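Local atomic coordinates of transaminase (Bacillus megaterium, PDB entry 5G0A), a protein that probably transfers amino groups between amines or amino acids and carbonyl acceptors with S selectivity, using pyridoxal-5'-phosphate as cofactor. Residues B[238-246]-B[435-443]. Residues are numbered along the deposited sequence; the frame is centred on the assembly and turned at random.
Sequences VSQGAGSAM and GVMPNTMRI
Arg442 reaches from strand 440-443 along the loop 238-246 and grips it with one edge of its guanidinium. NE gives the straighter bond, to Gly241 O (2.8 Å, 152° at the hydrogen); it meets a lone pair in the carbonyl plane, and the oxygen lies in the guanidinium plane. NH2 is split between two weak bonds, to Ser239 OG at 2.8 Å and, obliquely, to Gln240 O at 3.0 Å. With CG anti to the backbone N, a bend at chi2 (84°) turns the chain so that its CD passes 3.2 Å from Ser244 OG. Thr440 CG2 packs against the CB of Ser244, and Met437 CG lies alongside its hydroxyl.

A water extends the contact: it bonds Ser244 OG (2.7 Å), accepts from Met437 N and donates to Thr440 O, tying the turn to both ends of the 437-440 bend. Behind these bonds, a type I turn from Gly241 to Ser244, closed by Ser244 N on Gly241 O, sets the Gly241 carbonyl, while Gln240 O is held separately by Ala245 N (3.1 Å). Ser239 OG, anti to its own N (chi1 176°), donates to Ala245 O from above the carbonyl plane, so the same hydroxyl oxygen can accept from Arg442 NH2. Farther out, Gln240 NE2 is held by Asp147, Gly241 N by the cofactor-pocket residue Glu237, and Ser244 O by Arg406.

The nearest approach of Gly241 to pyridoxal-5'-phosphate is about 5 Å. Two carbonyls and a hydroxyl, all neutral, accept from NE and NH2 of the buried guanidinium, and its positive charge probably polarises the Gly241 carbonyl, strengthening the link between the cofactor-side loop and the C-terminal three-stranded sheet.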
ATOM      1  N   VAL B 238       2.886  25.645  11.025  1.00 27.53           N
ATOM      2  CA  VAL B 238       2.089  26.887  11.160  1.00 30.59           C
ATOM      3  C   VAL B 238       2.459  27.867  10.059  1.00 31.93           C
ATOM      4  O   VAL B 238       1.646  28.690   9.640  1.00 35.08           O
ATOM      5  CB  VAL B 238       2.195  27.575  12.532  1.00 29.34           C
ATOM      6  CG1 VAL B 238       1.713  26.663  13.649  1.00 32.00           C
ATOM      7  CG2 VAL B 238       3.596  28.146  12.777  1.00 30.07           C
ATOM      8  N   SER B 239       3.702  27.800   9.617  1.00 32.29           N
ATOM      9  CA  SER B 239       4.126  28.527   8.450  1.00 35.11           C
ATOM     10  C   SER B 239       4.847  27.495   7.620  1.00 38.09           C
ATOM     11  O   SER B 239       5.828  26.902   8.089  1.00 39.75           O
ATOM     12  CB  SER B 239       5.073  29.664   8.853  1.00 37.98           C
ATOM     13  OG  SER B 239       5.572  30.341   7.719  1.00 39.68           O
ATOM     14  N   GLN B 240       4.353  27.244   6.409  1.00 36.84           N
ATOM     15  CA  GLN B 240       4.999  26.255   5.541  1.00 36.49           C
ATOM     16  C   GLN B 240       6.393  26.767   5.222  1.00 39.89           C
ATOM     17  O   GLN B 240       6.541  27.854   4.658  1.00 40.69           O
ATOM     18  CB  GLN B 240       4.155  25.975   4.290  1.00 35.28           C
ATOM     19  CG  GLN B 240       2.944  25.093   4.608  1.00 34.77           C
ATOM     20  CD  GLN B 240       1.955  24.981   3.461  1.00 35.54           C
ATOM     21  OE1 GLN B 240       1.624  25.979   2.798  1.00 35.82           O
ATOM     22  NE2 GLN B 240       1.449  23.766   3.235  1.00 32.02           N
ATOM     23  N   GLY B 241       7.404  25.996   5.636  1.00 39.25           N
ATOM     24  CA  GLY B 241       8.805  26.419   5.588  1.00 39.45           C
ATOM     25  C   GLY B 241       9.338  26.369   4.177  1.00 39.85           C
ATOM     26  O   GLY B 241       9.387  27.391   3.488  1.00 43.32           O
ATOM     27  N   ALA B 242       9.722  25.178   3.731  1.00 36.67           N
ATOM     28  CA  ALA B 242      10.109  24.982   2.333  1.00 38.36           C
ATOM     29  C   ALA B 242       8.976  25.407   1.392  1.00 40.76           C
ATOM     30  O   ALA B 242       9.220  26.011   0.333  1.00 41.37           O
ATOM     31  CB  ALA B 242      10.504  23.530   2.084  1.00 35.99           C
ATOM     32  N   GLY B 243       7.736  25.117   1.794  1.00 39.42           N
ATOM     33  CA  GLY B 243       6.550  25.473   0.987  1.00 40.27           C
ATOM     34  C   GLY B 243       6.277  26.970   0.932  1.00 41.56           C
ATOM     35  O   GLY B 243       5.497  27.438   0.085  1.00 37.43           O
ATOM     36  N   SER B 244       6.891  27.710   1.858  1.00 41.21           N
ATOM     37  CA  SER B 244       6.973  29.188   1.795  1.00 39.98           C
ATOM     38  C   SER B 244       5.621  29.893   1.800  1.00 41.47           C
ATOM     39  O   SER B 244       5.260  30.570   0.830  1.00 39.53           O
ATOM     40  CB  SER B 244       7.790  29.638   0.573  1.00 38.61           C
ATOM     41  OG  SER B 244       9.086  29.080   0.600  1.00 39.58           O
ATOM     42  N   ALA B 245       4.882  29.732   2.897  1.00 40.78           N
ATOM     43  CA  ALA B 245       3.524  30.263   3.001  1.00 41.16           C
ATOM     44  C   ALA B 245       3.148  30.561   4.444  1.00 44.04           C
ATOM     45  O   ALA B 245       3.659  29.938   5.379  1.00 45.78           O
ATOM     46  CB  ALA B 245       2.522  29.308   2.364  1.00 42.61           C
ATOM     47  N   MET B 246       2.267  31.542   4.610  1.00 42.52           N
ATOM     48  CA  MET B 246       1.782  31.968   5.912  1.00 42.92           C
ATOM     49  C   MET B 246       0.267  31.810   5.899  1.00 42.61           C
ATOM     50  O   MET B 246      -0.385  32.238   4.947  1.00 43.72           O
ATOM     51  CB  MET B 246       2.130  33.439   6.158  1.00 45.40           C
ATOM     52  CG  MET B 246       3.582  33.699   6.522  1.00 46.61           C
ATOM     53  SD  MET B 246       3.967  33.106   8.180  1.00 50.54           S
ATOM     54  CE  MET B 246       3.055  34.257   9.219  1.00 43.76           C
ATOM     55  N   GLY B 435      15.229  32.270  -2.185  1.00 32.32           N
ATOM     56  CA  GLY B 435      14.122  31.399  -1.771  1.00 33.07           C
ATOM     57  C   GLY B 435      14.208  29.986  -2.313  1.00 37.13           C
ATOM     58  O   GLY B 435      15.049  29.679  -3.164  1.00 39.68           O
ATOM     59  N   VAL B 436      13.320  29.129  -1.819  1.00 35.66           N
ATOM     60  CA  VAL B 436      13.259  27.728  -2.260  1.00 36.29           C
ATOM     61  C   VAL B 436      12.203  27.515  -3.345  1.00 35.99           C
ATOM     62  O   VAL B 436      12.340  26.635  -4.204  1.00 33.79           O
ATOM     63  CB  VAL B 436      13.003  26.785  -1.070  1.00 38.05           C
ATOM     64  CG1 VAL B 436      14.143  26.886  -0.077  1.00 42.78           C
ATOM     65  CG2 VAL B 436      11.709  27.122  -0.364  1.00 39.91           C
ATOM     66  N   MET B 437      11.157  28.333  -3.294  1.00 33.30           N
ATOM     67  CA  MET B 437      10.067  28.307  -4.262  1.00 36.93           C
ATOM     68  C   MET B 437      10.345  29.392  -5.305  1.00 37.36           C
ATOM     69  O   MET B 437      11.051  30.361  -5.017  1.00 39.55           O
ATOM     70  CB  MET B 437       8.723  28.548  -3.560  1.00 34.49           C
ATOM     71  CG  MET B 437       8.298  27.431  -2.612  1.00 35.73           C
ATOM     72  SD  MET B 437       7.954  25.828  -3.378  1.00 37.96           S
ATOM     73  CE  MET B 437       9.398  24.858  -2.938  1.00 36.69           C
ATOM     74  N   PRO B 438       9.800  29.232  -6.520  1.00 39.16           N
ATOM     75  CA  PRO B 438      10.200  30.096  -7.636  1.00 36.73           C
ATOM     76  C   PRO B 438       9.711  31.546  -7.550  1.00 39.08           C
ATOM     77  O   PRO B 438      10.394  32.449  -8.056  1.00 39.55           O
ATOM     78  CB  PRO B 438       9.596  29.386  -8.857  1.00 37.03           C
ATOM     79  CG  PRO B 438       8.414  28.655  -8.314  1.00 36.15           C
ATOM     80  CD  PRO B 438       8.805  28.220  -6.929  1.00 37.16           C
ATOM     81  N   ASN B 439       8.551  31.772  -6.927  1.00 37.32           N
ATOM     82  CA  ASN B 439       7.985  33.130  -6.809  1.00 38.93           C
ATOM     83  C   ASN B 439       8.005  33.711  -5.406  1.00 38.38           C
ATOM     84  O   ASN B 439       7.339  34.712  -5.142  1.00 37.44           O
ATOM     85  CB  ASN B 439       6.518  33.149  -7.273  1.00 38.14           C
ATOM     86  CG  ASN B 439       6.327  32.539  -8.638  1.00 39.30           C
ATOM     87  OD1 ASN B 439       6.948  32.966  -9.613  1.00 41.64           O
ATOM     88  ND2 ASN B 439       5.459  31.534  -8.719  1.00 41.53           N
ATOM     89  N   THR B 440       8.746  33.087  -4.493  1.00 36.95           N
ATOM     90  CA  THR B 440       8.607  33.448  -3.098  1.00 34.63           C
ATOM     91  C   THR B 440       9.954  33.411  -2.429  1.00 36.60           C
ATOM     92  O   THR B 440      10.617  32.384  -2.419  1.00 34.57           O
ATOM     93  CB  THR B 440       7.666  32.473  -2.353  1.00 36.21           C
ATOM     94  OG1 THR B 440       6.510  32.196  -3.168  1.00 38.42           O
ATOM     95  CG2 THR B 440       7.236  33.059  -1.002  1.00 34.18           C
ATOM     96  N   MET B 441      10.353  34.543  -1.885  1.00 34.89           N
ATOM     97  CA  MET B 441      11.548  34.610  -1.073  1.00 37.19           C
ATOM     98  C   MET B 441      11.272  34.028   0.288  1.00 33.00           C
ATOM     99  O   MET B 441      10.175  34.181   0.806  1.00 30.82           O
ATOM    100  CB  MET B 441      11.899  36.057  -0.901  1.00 40.65           C
ATOM    101  CG  MET B 441      11.816  36.739  -2.237  1.00 44.61           C
ATOM    102  SD  MET B 441      13.484  36.945  -2.797  1.00 49.30           S
ATOM    103  CE  MET B 441      13.701  38.430  -1.832  1.00 42.28           C
ATOM    104  N   ARG B 442      12.300  33.407   0.868  1.00 32.98           N
ATOM    105  CA  ARG B 442      12.230  32.830   2.200  1.00 33.92           C
ATOM    106  C   ARG B 442      13.502  33.293   2.904  1.00 32.79           C
ATOM    107  O   ARG B 442      14.601  32.803   2.626  1.00 32.02           O
ATOM    108  CB  ARG B 442      12.181  31.296   2.133  1.00 33.02           C
ATOM    109  CG  ARG B 442      11.590  30.642   3.381  1.00 36.66           C
ATOM    110  CD  ARG B 442      10.075  30.647   3.236  1.00 42.29           C
ATOM    111  NE  ARG B 442       9.276  30.023   4.294  1.00 39.07           N
ATOM    112  CZ  ARG B 442       8.717  30.692   5.301  1.00 39.66           C
ATOM    113  NH1 ARG B 442       8.940  32.002   5.443  1.00 39.84           N
ATOM    114  NH2 ARG B 442       7.942  30.056   6.171  1.00 39.13           N
ATOM    115  N   ILE B 443      13.332  34.247   3.804  1.00 32.58           N
ATOM    116  CA  ILE B 443      14.459  34.988   4.360  1.00 31.38           C
ATOM    117  C   ILE B 443      14.619  34.628   5.815  1.00 31.59           C
ATOM    118  O   ILE B 443      13.648  34.657   6.558  1.00 28.25           O
ATOM    119  CB  ILE B 443      14.227  36.512   4.202  1.00 33.02           C
ATOM    120  CG1 ILE B 443      14.164  36.871   2.710  1.00 32.41           C
ATOM    121  CG2 ILE B 443      15.339  37.317   4.885  1.00 33.66           C
ATOM    122  CD1 ILE B 443      13.606  38.245   2.423  1.00 35.17           C
TER
HETATM  123  O   HOH W   1      10.869  30.245  -1.016  1.00 33.58           O